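Local atomic coordinates of N5-Carboxyaminoimidazole ribonucleotide synthetase (Staphylococcus aureus subsp. aureus, PDB entry 3ORQ), a protein that catalyses the ATP-dependent conversion of 5-aminoimidazole ribonucleotide and bicarbonate to N5-carboxyaminoimidazole ribonucleotide, a step of purine biosynthesis. Residues A[11-16]-A[73-78]; A[37-42]-A[53-58]; A[211-216]-A[225-230]; A[310-315]-A[358-363]. One frame throughout, in Å; residues are numbered along the deposited sequence.

Interaction 1: A[11-16]-A[73-78]; sequences FGATIG and KCDVIT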
loop_
_atom_site.group_PDB
_atom_site.type_symbol
_atom_site.label_atom_id
_atom_site.label_comp_id
_atom_site.label_asym_id
_atom_site.label_seq_id
_atom_site.Cartn_x
_atom_site.Cartn_y
_atom_site.Cartn_z
ATOM N N PHE A 11 -8.745 11.969 10.292
ATOM C CA PHE A 11 -9.173 11.386 9.047
ATOM C C PHE A 11 -10.402 12.144 8.577
ATOM O O PHE A 11 -11.184 12.652 9.408
ATOM C CB PHE A 11 -9.451 9.875 9.181
ATOM C CG PHE A 11 -10.595 9.541 10.120
ATOM C CD1 PHE A 11 -11.921 9.711 9.721
ATOM C CD2 PHE A 11 -10.337 9.063 11.402
ATOM C CE1 PHE A 11 -12.968 9.379 10.578
ATOM C CE2 PHE A 11 -11.386 8.707 12.263
ATOM C CZ PHE A 11 -12.679 8.866 11.868
ATOM N N GLY A 12 -10.594 12.211 7.255
ATOM C CA GLY A 12 -11.704 13.001 6.716
ATOM C C GLY A 12 -11.234 14.365 6.260
ATOM O O GLY A 12 -11.887 14.996 5.432
ATOM N N ALA A 13 -10.077 14.832 6.754
ATOM C CA ALA A 13 -9.566 16.117 6.298
ATOM C C ALA A 13 -8.969 15.948 4.902
ATOM O O ALA A 13 -8.761 14.804 4.434
ATOM C CB ALA A 13 -8.540 16.632 7.246
ATOM N N THR A 14 -8.701 17.076 4.238
ATOM C CA THR A 14 -8.186 17.067 2.891
ATOM C C THR A 14 -6.721 17.508 2.772
ATOM O O THR A 14 -6.324 18.557 3.265
ATOM C CB THR A 14 -9.038 17.973 1.999
ATOM O OG1 THR A 14 -10.407 17.516 2.027
ATOM C CG2 THR A 14 -8.508 17.910 0.570
ATOM N N ILE A 15 -5.941 16.729 2.046
ATOM C CA ILE A 15 -4.545 17.006 1.860
ATOM C C ILE A 15 -4.312 17.448 0.445
ATOM O O ILE A 15 -4.722 16.779 -0.496
ATOM C CB ILE A 15 -3.693 15.740 2.172
ATOM C CG1 ILE A 15 -3.903 15.299 3.643
ATOM C CG2 ILE A 15 -2.215 15.990 1.866
ATOM C CD1 ILE A 15 -3.078 14.015 4.059
ATOM N N GLY A 16 -3.661 18.589 0.283
ATOM C CA GLY A 16 -3.288 19.101 -1.028
ATOM C C GLY A 16 -1.864 18.713 -1.381
ATOM O O GLY A 16 -0.980 18.756 -0.520
ATOM N N LYS A 73 -9.271 24.400 -0.940
ATOM C CA LYS A 73 -9.890 23.074 -0.832
ATOM C C LYS A 73 -9.302 22.189 0.259
ATOM O O LYS A 73 -9.867 21.146 0.577
ATOM C CB LYS A 73 -9.766 22.349 -2.169
ATOM C CG LYS A 73 -10.508 23.024 -3.303
ATOM C CD LYS A 73 -10.180 22.402 -4.657
ATOM C CE LYS A 73 -10.774 23.216 -5.785
ATOM N NZ LYS A 73 -12.249 23.210 -5.667
ATOM N N CYS A 74 -8.180 22.591 0.842
ATOM C CA CYS A 74 -7.355 21.659 1.625
ATOM C C CYS A 74 -7.186 22.132 3.045
ATOM O O CYS A 74 -7.237 23.345 3.315
ATOM C CB CYS A 74 -5.950 21.517 0.982
ATOM S SG CYS A 74 -6.020 20.764 -0.665
ATOM N N ASP A 75 -6.957 21.184 3.947
ATOM C CA ASP A 75 -6.675 21.536 5.343
ATOM C C ASP A 75 -5.172 21.572 5.606
ATOM O O ASP A 75 -4.713 22.166 6.595
ATOM C CB ASP A 75 -7.350 20.532 6.271
ATOM C CG ASP A 75 -8.836 20.486 6.065
ATOM O OD1 ASP A 75 -9.511 21.481 6.383
ATOM O OD2 ASP A 75 -9.345 19.487 5.551
ATOM N N VAL A 76 -4.415 20.911 4.734
ATOM C CA VAL A 76 -2.945 20.956 4.778
ATOM C C VAL A 76 -2.424 20.858 3.368
ATOM O O VAL A 76 -3.025 20.195 2.544
ATOM C CB VAL A 76 -2.335 19.825 5.683
ATOM C CG1 VAL A 76 -2.604 18.459 5.114
ATOM C CG2 VAL A 76 -0.861 20.009 5.834
ATOM N N ILE A 77 -1.311 21.514 3.073
ATOM C CA ILE A 77 -0.713 21.399 1.724
ATOM C C ILE A 77 0.726 20.927 1.838
ATOM O O ILE A 77 1.482 21.424 2.674
ATOM C CB ILE A 77 -0.782 22.714 0.930
ATOM C CG1 ILE A 77 -2.223 23.103 0.615
ATOM C CG2 ILE A 77 -0.023 22.627 -0.361
ATOM C CD1 ILE A 77 -2.320 24.530 0.223
ATOM N N THR A 78 1.072 19.923 1.039
ATOM C CA THR A 78 2.456 19.429 0.958
ATOM C C THR A 78 2.863 19.430 -0.508
ATOM O O THR A 78 2.071 19.774 -1.382
ATOM C CB THR A 78 2.620 18.013 1.561
ATOM O OG1 THR A 78 4.005 17.613 1.524
ATOM C CG2 THR A 78 1.739 16.970 0.820
#
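Ile15 and Gly16 pair in parallel with Val76 and Ile77, where two strands start side by side in the parallel sheet of the preATP-grasp domain. The short strand axes make an angle of 31°. Before the regular pairing begins, Asp75 holds the backbone of Thr14 at both ends, through its N and its carboxylate. Asp75 N donates to Thr14 O at 2.8 Å. Asp75 OD2 accepts from Thr14 N, also at 2.8 Å, by an almost straight bond of 174° that uses the anti lone pair. Asp75 CG lies beside its own backbone N (chi1 -59°), which brings both groups round to the same residue. Thr14 O also receives a weak bond from Val76 N. Further on, Gly16 N gives to Val76 O and Gly16 O takes from Thr78 N. Cys74 SG comes to 3.2 Å from Gly16 CA; the absence of a side chain on Gly16 makes this close fit possible. On the other face, Ile15 CG1 and Val76 CG1 lie side by side at 3.7 Å, pointing the same way. Helix 290-298 covers that face, with Ile295 on Ile15 and Val298 on Val76. Thr78 OG1 is hydrogen-bonded to Gln100 and His294. Strand 37-42 runs along the other edge of strand 14-18, and the sheet ends, within this chain, at strand 76-79.

Interaction 2: A[37-42]-A[53-58]; sequences KVVVLD and AHEFIQ
Val39, Val40 and Leu41 pair in parallel with Glu55, Phe56 and Ile57 at the edge of the Rossmann-like sheet of the preATP-grasp domain. Val40 sits at the middle. Val40 N donates to Glu55 O at 3.0 Å, and Val40 O accepts from Ile57 N by a nearly straight bond of 177°. Val40 CG1 stands between the backbone N and the carbonyl carbon (chi1 60°) and presses on Ala53 CB at 3.4 Å, a tight contact. On the opposite face Val39 CG2 lies alongside Glu55 CB at 3.7 Å. Ile57 reaches two neighbours there: its CD1 meets Val39 CG1, and its CG2 meets Leu41 CD1. Helix 64-73 covers this side. Asp42 OD1 binds Gly20 N and Tyr61, close to the glycine-rich turn after strand 14-18. At the other end, Lys37 CB rests over one face of the His54 ring, 3.7 Å from its centroid. His54 ND1 accepts from Val38 N at 3.0 Å, with the donor tilted 35° out of the ring plane. This bond leaves ND1 without a proton. Together with Lys37 NZ, 4.5 Å from His54 NE2, it would probably favour a neutral ring protonated on NE2.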
loop_
_atom_site.group_PDB
_atom_site.type_symbol
_atom_site.label_atom_id
_atom_site.label_comp_id
_atom_site.label_asym_id
_atom_site.label_seq_id
_atom_site.Cartn_x
_atom_site.Cartn_y
_atom_site.Cartn_z
ATOM N N LYS A 37 -8.728 12.774 2.277
ATOM C CA LYS A 37 -9.047 13.033 0.900
ATOM C C LYS A 37 -7.849 13.702 0.266
ATOM O O LYS A 37 -7.026 14.303 0.958
ATOM C CB LYS A 37 -10.288 13.910 0.787
ATOM C CG LYS A 37 -11.493 13.312 1.486
ATOM C CD LYS A 37 -12.605 14.365 1.503
ATOM C CE LYS A 37 -13.857 13.846 2.208
ATOM N NZ LYS A 37 -14.422 12.759 1.403
ATOM N N VAL A 38 -7.739 13.601 -1.052
ATOM C CA VAL A 38 -6.555 14.121 -1.717
ATOM C C VAL A 38 -6.947 15.000 -2.884
ATOM O O VAL A 38 -7.681 14.560 -3.765
ATOM C CB VAL A 38 -5.686 12.977 -2.283
ATOM C CG1 VAL A 38 -4.541 13.561 -3.131
ATOM C CG2 VAL A 38 -5.119 12.098 -1.153
ATOM N N VAL A 39 -6.420 16.229 -2.898
ATOM C CA VAL A 39 -6.491 17.105 -4.074
ATOM C C VAL A 39 -5.076 17.248 -4.646
ATOM O O VAL A 39 -4.130 17.551 -3.923
ATOM C CB VAL A 39 -7.044 18.501 -3.699
ATOM C CG1 VAL A 39 -7.032 19.399 -4.897
ATOM C CG2 VAL A 39 -8.483 18.363 -3.221
ATOM N N VAL A 40 -4.909 17.025 -5.936
ATOM C CA VAL A 40 -3.576 17.085 -6.474
ATOM C C VAL A 40 -3.506 18.131 -7.622
ATOM O O VAL A 40 -4.448 18.259 -8.428
ATOM C CB VAL A 40 -3.072 15.672 -6.953
ATOM C CG1 VAL A 40 -4.001 15.104 -8.053
ATOM C CG2 VAL A 40 -1.648 15.779 -7.519
ATOM N N LEU A 41 -2.390 18.868 -7.663
ATOM C CA LEU A 41 -2.151 19.904 -8.676
ATOM C C LEU A 41 -0.926 19.510 -9.517
ATOM O O LEU A 41 0.163 19.226 -8.993
ATOM C CB LEU A 41 -1.938 21.283 -8.020
ATOM C CG LEU A 41 -1.862 22.499 -8.958
ATOM C CD1 LEU A 41 -2.361 23.809 -8.300
ATOM C CD2 LEU A 41 -0.467 22.673 -9.531
ATOM N N ASP A 42 -1.107 19.488 -10.830
ATOM C CA ASP A 42 -0.033 19.142 -11.747
ATOM C C ASP A 42 -0.440 19.723 -13.110
ATOM O O ASP A 42 -1.629 19.692 -13.459
ATOM C CB ASP A 42 0.112 17.607 -11.825
ATOM C CG ASP A 42 1.404 17.161 -12.502
ATOM O OD1 ASP A 42 2.368 16.774 -11.796
ATOM O OD2 ASP A 42 1.488 17.230 -13.742
ATOM N N ALA A 53 -6.545 10.652 -6.591
ATOM C CA ALA A 53 -6.975 11.905 -5.940
ATOM C C ALA A 53 -8.485 12.066 -6.022
ATOM O O ALA A 53 -9.089 11.598 -6.965
ATOM C CB ALA A 53 -6.341 13.061 -6.597
ATOM N N HIS A 54 -9.093 12.693 -5.021
ATOM C CA HIS A 54 -10.502 13.051 -5.074
ATOM C C HIS A 54 -10.710 14.153 -6.060
ATOM O O HIS A 54 -11.717 14.195 -6.736
ATOM C CB HIS A 54 -10.997 13.511 -3.694
ATOM C CG HIS A 54 -11.080 12.391 -2.709
ATOM N ND1 HIS A 54 -9.963 11.850 -2.131
ATOM C CD2 HIS A 54 -12.124 11.660 -2.256
ATOM C CE1 HIS A 54 -10.311 10.847 -1.336
ATOM N NE2 HIS A 54 -11.616 10.716 -1.387
ATOM N N GLU A 55 -9.717 15.016 -6.194
ATOM C CA GLU A 55 -9.859 16.104 -7.107
ATOM C C GLU A 55 -8.529 16.384 -7.797
ATOM O O GLU A 55 -7.471 16.257 -7.193
ATOM C CB GLU A 55 -10.338 17.293 -6.296
ATOM C CG GLU A 55 -10.850 18.457 -7.053
ATOM C CD GLU A 55 -11.757 19.315 -6.180
ATOM O OE1 GLU A 55 -12.189 18.863 -5.074
ATOM O OE2 GLU A 55 -12.031 20.437 -6.623
ATOM N N PHE A 56 -8.589 16.748 -9.073
ATOM C CA PHE A 56 -7.405 17.042 -9.844
ATOM C C PHE A 56 -7.513 18.489 -10.348
ATOM O O PHE A 56 -8.524 18.865 -10.954
ATOM C CB PHE A 56 -7.270 16.045 -11.003
ATOM C CG PHE A 56 -6.226 16.426 -11.999
ATOM C CD1 PHE A 56 -4.923 16.580 -11.616
ATOM C CD2 PHE A 56 -6.560 16.656 -13.339
ATOM C CE1 PHE A 56 -3.950 16.977 -12.553
ATOM C CE2 PHE A 56 -5.580 17.050 -14.284
ATOM C CZ PHE A 56 -4.304 17.203 -13.894
ATOM N N ILE A 57 -6.507 19.301 -10.039
ATOM C CA ILE A 57 -6.415 20.658 -10.529
ATOM C C ILE A 57 -5.248 20.707 -11.535
ATOM O O ILE A 57 -4.068 20.555 -11.166
ATOM C CB ILE A 57 -6.125 21.657 -9.441
ATOM C CG1 ILE A 57 -7.272 21.740 -8.415
ATOM C CG2 ILE A 57 -5.853 23.044 -10.059
ATOM C CD1 ILE A 57 -6.897 22.586 -7.156
ATOM N N GLN A 58 -5.588 20.885 -12.813
ATOM C CA GLN A 58 -4.565 20.961 -13.849
ATOM C C GLN A 58 -4.124 22.433 -13.953
ATOM O O GLN A 58 -4.923 23.299 -14.323
ATOM C CB GLN A 58 -5.089 20.443 -15.204
ATOM C CG GLN A 58 -4.017 20.517 -16.300
ATOM C CD GLN A 58 -4.431 19.910 -17.665
ATOM O OE1 GLN A 58 -5.595 19.604 -17.910
ATOM N NE2 GLN A 58 -3.448 19.738 -18.547
#

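Interaction 3: A[211-216]-A[225-230]; sequences PLQENE and TIVPAR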
loop_
_atom_site.group_PDB
_atom_site.type_symbol
_atom_site.label_atom_id
_atom_site.label_comp_id
_atom_site.label_asym_id
_atom_site.label_seq_id
_atom_site.Cartn_x
_atom_site.Cartn_y
_atom_site.Cartn_z
ATOM N N PRO A 211 16.143 2.918 8.070
ATOM C CA PRO A 211 17.460 2.264 7.924
ATOM C C PRO A 211 18.322 2.945 6.849
ATOM O O PRO A 211 17.825 3.317 5.788
ATOM C CB PRO A 211 17.102 0.833 7.461
ATOM C CG PRO A 211 15.517 0.734 7.510
ATOM C CD PRO A 211 15.037 1.940 8.264
ATOM N N LEU A 212 19.619 3.080 7.118
ATOM C CA LEU A 212 20.578 3.604 6.146
ATOM C C LEU A 212 20.525 2.783 4.882
ATOM O O LEU A 212 20.443 1.565 4.918
ATOM C CB LEU A 212 21.980 3.571 6.735
ATOM C CG LEU A 212 23.013 4.404 5.996
ATOM C CD1 LEU A 212 22.803 5.958 6.158
ATOM C CD2 LEU A 212 24.465 3.926 6.384
ATOM N N GLN A 213 20.527 3.458 3.745
ATOM C CA GLN A 213 20.383 2.770 2.491
ATOM C C GLN A 213 21.602 3.014 1.608
ATOM O O GLN A 213 22.226 4.079 1.669
ATOM C CB GLN A 213 19.046 3.129 1.791
ATOM C CG GLN A 213 18.638 4.574 1.785
ATOM C CD GLN A 213 17.331 4.880 2.521
ATOM O OE1 GLN A 213 16.746 4.055 3.219
ATOM N NE2 GLN A 213 16.899 6.113 2.381
ATOM N N GLU A 214 21.970 1.999 0.833
ATOM C CA GLU A 214 23.168 2.048 0.014
ATOM C C GLU A 214 22.768 2.137 -1.474
ATOM O O GLU A 214 21.956 1.358 -1.969
ATOM C CB GLU A 214 24.021 0.804 0.264
ATOM C CG GLU A 214 25.156 0.661 -0.705
ATOM C CD GLU A 214 25.864 -0.684 -0.635
ATOM O OE1 GLU A 214 26.594 -0.995 -1.616
ATOM O OE2 GLU A 214 25.696 -1.410 0.367
ATOM N N ASN A 215 23.380 3.075 -2.175
ATOM C CA ASN A 215 22.904 3.519 -3.468
ATOM C C ASN A 215 23.986 3.460 -4.553
ATOM O O ASN A 215 25.069 4.113 -4.459
ATOM C CB ASN A 215 22.357 4.953 -3.359
ATOM C CG ASN A 215 21.212 5.063 -2.364
ATOM O OD1 ASN A 215 20.403 4.141 -2.245
ATOM N ND2 ASN A 215 21.116 6.189 -1.666
ATOM N N GLU A 216 23.679 2.706 -5.597
ATOM C CA GLU A 216 24.522 2.685 -6.766
ATOM C C GLU A 216 23.789 3.450 -7.836
ATOM O O GLU A 216 22.556 3.284 -8.006
ATOM C CB GLU A 216 24.818 1.261 -7.221
ATOM C CG GLU A 216 25.703 1.247 -8.462
ATOM C CD GLU A 216 26.066 -0.139 -8.933
ATOM O OE1 GLU A 216 25.884 -1.115 -8.183
ATOM O OE2 GLU A 216 26.535 -0.242 -10.074
ATOM N N THR A 225 19.342 0.343 -4.878
ATOM C CA THR A 225 19.420 0.669 -3.439
ATOM C C THR A 225 19.373 -0.616 -2.668
ATOM O O THR A 225 18.497 -1.458 -2.916
ATOM C CB THR A 225 18.243 1.573 -3.013
ATOM O OG1 THR A 225 18.343 2.815 -3.742
ATOM C CG2 THR A 225 18.211 1.808 -1.475
ATOM N N ILE A 226 20.332 -0.785 -1.755
ATOM C CA ILE A 226 20.397 -1.981 -0.902
ATOM C C ILE A 226 20.243 -1.596 0.542
ATOM O O ILE A 226 20.865 -0.651 1.000
ATOM C CB ILE A 226 21.755 -2.692 -1.029
ATOM C CG1 ILE A 226 21.889 -3.284 -2.432
ATOM C CG2 ILE A 226 21.921 -3.734 0.112
ATOM C CD1 ILE A 226 23.146 -4.084 -2.641
ATOM N N VAL A 227 19.415 -2.336 1.271
ATOM C CA VAL A 227 19.181 -2.041 2.649
ATOM C C VAL A 227 19.195 -3.366 3.377
ATOM O O VAL A 227 18.469 -4.288 2.977
ATOM C CB VAL A 227 17.795 -1.341 2.853
ATOM C CG1 VAL A 227 17.607 -0.927 4.295
ATOM C CG2 VAL A 227 17.673 -0.100 1.949
ATOM N N PRO A 228 19.959 -3.459 4.484
ATOM C CA PRO A 228 20.692 -2.357 5.103
ATOM C C PRO A 228 21.997 -2.081 4.385
ATOM O O PRO A 228 22.622 -3.027 3.854
ATOM C CB PRO A 228 20.974 -2.881 6.530
ATOM C CG PRO A 228 21.046 -4.356 6.405
ATOM C CD PRO A 228 20.110 -4.719 5.247
ATOM N N ALA A 229 22.402 -0.807 4.352
ATOM C CA ALA A 229 23.687 -0.423 3.738
ATOM C C ALA A 229 24.843 -1.288 4.319
ATOM O O ALA A 229 24.980 -1.437 5.539
ATOM C CB ALA A 229 23.952 1.049 3.950
ATOM N N ARG A 230 25.630 -1.895 3.436
ATOM C CA ARG A 230 26.744 -2.763 3.848
ATOM C C ARG A 230 27.983 -2.028 4.429
ATOM O O ARG A 230 29.030 -2.627 4.622
ATOM C CB ARG A 230 27.168 -3.686 2.694
ATOM C CG ARG A 230 26.089 -4.687 2.291
ATOM C CD ARG A 230 26.352 -5.284 0.924
ATOM N NE ARG A 230 26.493 -4.299 -0.151
ATOM C CZ ARG A 230 26.396 -4.601 -1.444
ATOM N NH1 ARG A 230 26.141 -5.847 -1.796
ATOM N NH2 ARG A 230 26.550 -3.672 -2.388
#
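Glu214 reaches from its strand to Arg230, in the loop that follows strand 221-227, and its side chain carries much of this contact. Glu214 CB lies 3.7 Å from Ala229 CB and close to Ile226 O. CG is anti to the backbone N (chi1 170°), and the chain stays extended, carrying the carboxylate past Ala229 to the arginine. There Arg230 grips it side-on. Glu214 OE1 takes Arg230 NH2 at 2.8 Å, in the guanidinium plane. Glu214 OE2 takes Arg230 NE at 3.0 Å. Glu214 OE2 also takes backbone Arg230 N at 3.1 Å, so two donors hold this oxygen. The carboxylate and guanidinium planes stand 48° apart. Ile226 CD1 lies over one face of the guanidinium. Arg230 has further partners in helix 362-372, Glu366 through NH2 and Asn363 through NH1. Behind the salt bridge, Glu214 and Ile226 form an antiparallel hydrogen-bonded pair, with Ile226 N giving to Glu214 O at 2.7 Å. Ala229 N donates to Leu212 O just after the cis peptide bond before Pro228. Gln213 CB packs on Val227 CG2 at 3.5 Å. The arrangement is a beta hairpin of the ATP-grasp domain, strands 207-218 and 221-227; Asn215 lies near Glu194 and His217, which probably bind ATP.

Interaction 4: A[310-315]-A[358-363]; sequences LKPAVM and LTNDVN
Lys311 and Pro312 lie against Leu358, Thr359 and Asn360 where a strand end meets the lead-in to the last helix. The Lys311 chain is fully extended, with CG anti to the backbone N. It crosses Leu358 obliquely, Lys311 CD standing 3.9 Å from Leu358 CB. It meets Asn360 at about a right angle, with Lys311 CE 3.8 Å from Asn360 OD1. Its NZ goes on to a salt bridge with Glu308 of the second subunit. The Pro312 ring turns its CB, CG and CD toward Thr359 O, the nearest being CD at 3.2 Å. Pro312 CB also touches Val362 CG2 at 3.6 Å. One hydrogen bond spans the two backbones: Thr359 N gives to Pro312 O at 2.9 Å. The bond is nearly straight at 169°, but the donor sits 38° above the carbonyl plane. Ala313 and Leu358 form an antiparallel non-hydrogen-bonded pair, and Leu358 CD2 reaches Ala313 CB. Val314 points toward the second segment. Its CG2 meets Thr359 CG2 and Val362 CG1, at a slant to both side chains. With Thr359 OG1 anti to the backbone N (chi1 -176°), CG2 sits between the backbone N and the carbonyl carbon and faces Val314, while Thr359 OG1 accepts from Asp361 N at 3.0 Å. OG1 is also hydrogen-bonded to Thr365 OG1. Asp361 in turn caps the helix through OD1 to Gln364 N. The arrangement is a strand-to-helix junction in the C-terminal domain: an antiparallel strand end, an ST turn and an N-capped helix 362-372.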
loop_
_atom_site.group_PDB
_atom_site.type_symbol
_atom_site.label_atom_id
_atom_site.label_comp_id
_atom_site.label_asym_id
_atom_site.label_seq_id
_atom_site.Cartn_x
_atom_site.Cartn_y
_atom_site.Cartn_z
ATOM N N LEU A 310 11.861 -5.172 8.392
ATOM C CA LEU A 310 11.287 -6.546 8.538
ATOM C C LEU A 310 12.043 -7.575 7.667
ATOM O O LEU A 310 12.206 -8.735 8.039
ATOM C CB LEU A 310 9.801 -6.524 8.180
ATOM C CG LEU A 310 8.973 -5.517 8.999
ATOM C CD1 LEU A 310 7.509 -5.413 8.530
ATOM C CD2 LEU A 310 9.050 -5.842 10.531
ATOM N N LYS A 311 12.534 -7.144 6.512
ATOM C CA LYS A 311 13.372 -7.994 5.703
ATOM C C LYS A 311 14.274 -7.121 4.825
ATOM O O LYS A 311 13.820 -6.077 4.328
ATOM C CB LYS A 311 12.476 -8.879 4.826
ATOM C CG LYS A 311 13.176 -10.127 4.298
ATOM C CD LYS A 311 12.193 -11.095 3.639
ATOM C CE LYS A 311 12.995 -12.259 2.949
ATOM N NZ LYS A 311 12.092 -13.132 2.193
ATOM N N PRO A 312 15.544 -7.549 4.601
ATOM C CA PRO A 312 16.470 -6.743 3.828
ATOM C C PRO A 312 15.982 -6.715 2.397
ATOM O O PRO A 312 15.111 -7.547 2.031
ATOM C CB PRO A 312 17.782 -7.527 3.878
ATOM C CG PRO A 312 17.696 -8.419 5.104
ATOM C CD PRO A 312 16.185 -8.765 5.170
ATOM N N ALA A 313 16.532 -5.792 1.584
ATOM C CA ALA A 313 15.919 -5.498 0.306
ATOM C C ALA A 313 16.869 -4.926 -0.723
ATOM O O ALA A 313 17.847 -4.274 -0.397
ATOM C CB ALA A 313 14.696 -4.562 0.499
ATOM N N VAL A 314 16.560 -5.188 -1.981
ATOM C CA VAL A 314 17.350 -4.705 -3.079
ATOM C C VAL A 314 16.346 -4.096 -4.022
ATOM O O VAL A 314 15.464 -4.796 -4.559
ATOM C CB VAL A 314 18.066 -5.874 -3.792
ATOM C CG1 VAL A 314 18.815 -5.361 -4.996
ATOM C CG2 VAL A 314 19.037 -6.533 -2.859
HETATM N N MSE A 315 16.426 -2.793 -4.198
HETATM C CA MSE A 315 15.429 -2.153 -5.023
HETATM C C MSE A 315 16.095 -1.661 -6.307
HETATM O O MSE A 315 17.183 -1.076 -6.248
HETATM C CB MSE A 315 14.850 -0.973 -4.270
HETATM C CG MSE A 315 13.816 -0.211 -5.110
HETATM SE SE MSE A 315 13.849 1.677 -4.723
HETATM C CE MSE A 315 13.898 2.222 -6.546
ATOM N N LEU A 358 12.656 -8.490 -1.835
ATOM C CA LEU A 358 12.962 -8.794 -0.447
ATOM C C LEU A 358 13.856 -9.995 -0.450
ATOM O O LEU A 358 13.621 -10.926 -1.207
ATOM C CB LEU A 358 11.684 -9.081 0.338
ATOM C CG LEU A 358 10.691 -7.906 0.426
ATOM C CD1 LEU A 358 9.452 -8.296 1.262
ATOM C CD2 LEU A 358 11.389 -6.674 1.027
ATOM N N THR A 359 14.897 -9.974 0.377
ATOM C CA THR A 359 15.898 -11.056 0.323
ATOM C C THR A 359 16.607 -11.265 1.666
ATOM O O THR A 359 16.855 -10.303 2.400
ATOM C CB THR A 359 16.957 -10.746 -0.760
ATOM O OG1 THR A 359 17.888 -11.836 -0.900
ATOM C CG2 THR A 359 17.709 -9.468 -0.413
ATOM N N ASN A 360 16.946 -12.511 1.985
ATOM C CA ASN A 360 17.836 -12.743 3.116
ATOM C C ASN A 360 19.311 -12.744 2.729
ATOM O O ASN A 360 20.207 -12.727 3.593
ATOM C CB ASN A 360 17.501 -14.063 3.794
ATOM C CG ASN A 360 16.212 -14.006 4.545
ATOM O OD1 ASN A 360 15.903 -13.011 5.202
ATOM N ND2 ASN A 360 15.440 -15.079 4.452
ATOM N N ASP A 361 19.571 -12.796 1.434
ATOM C CA ASP A 361 20.935 -12.810 0.961
ATOM C C ASP A 361 21.136 -11.698 -0.051
ATOM O O ASP A 361 21.121 -11.906 -1.271
ATOM C CB ASP A 361 21.326 -14.178 0.398
ATOM C CG ASP A 361 22.842 -14.287 0.114
ATOM O OD1 ASP A 361 23.525 -13.242 0.003
ATOM O OD2 ASP A 361 23.350 -15.424 0.007
ATOM N N VAL A 362 21.358 -10.510 0.483
ATOM C CA VAL A 362 21.504 -9.299 -0.316
ATOM C C VAL A 362 22.623 -9.425 -1.347
ATOM O O VAL A 362 22.457 -9.054 -2.506
ATOM C CB VAL A 362 21.745 -8.084 0.609
ATOM C CG1 VAL A 362 22.133 -6.927 -0.183
ATOM C CG2 VAL A 362 20.445 -7.752 1.470
ATOM N N ASN A 363 23.774 -9.942 -0.933
ATOM C CA ASN A 363 24.922 -10.009 -1.845
ATOM C C ASN A 363 24.643 -10.874 -3.069
ATOM O O ASN A 363 24.987 -10.497 -4.177
ATOM C CB ASN A 363 26.199 -10.403 -1.112
ATOM C CG ASN A 363 26.676 -9.302 -0.158
ATOM O OD1 ASN A 363 26.099 -8.219 -0.109
ATOM N ND2 ASN A 363 27.698 -9.582 0.610
#

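Overall arrangement
The contacts fall into two groups. Interactions 1 and 2 share the parallel sheet of the preATP-grasp domain, their centres 10 Å apart, with strands 14-18 and 37-42 as neighbours. In sequence, interaction 2 lies between the two segments of interaction 1, and the Lys73-Glu55 salt bridge ties them together. Interactions 3 and 4 follow along the chain and share the large antiparallel sheet, centres again 10 Å apart. Strand 221-227 pairs with strand 313-319, so the ATP-grasp and C-terminal domains have a sheet in common. The centres of interactions 1 and 3 are about 33 Å apart. The protein is thus built on separate sheets, with ADP bound in the ATP-grasp part.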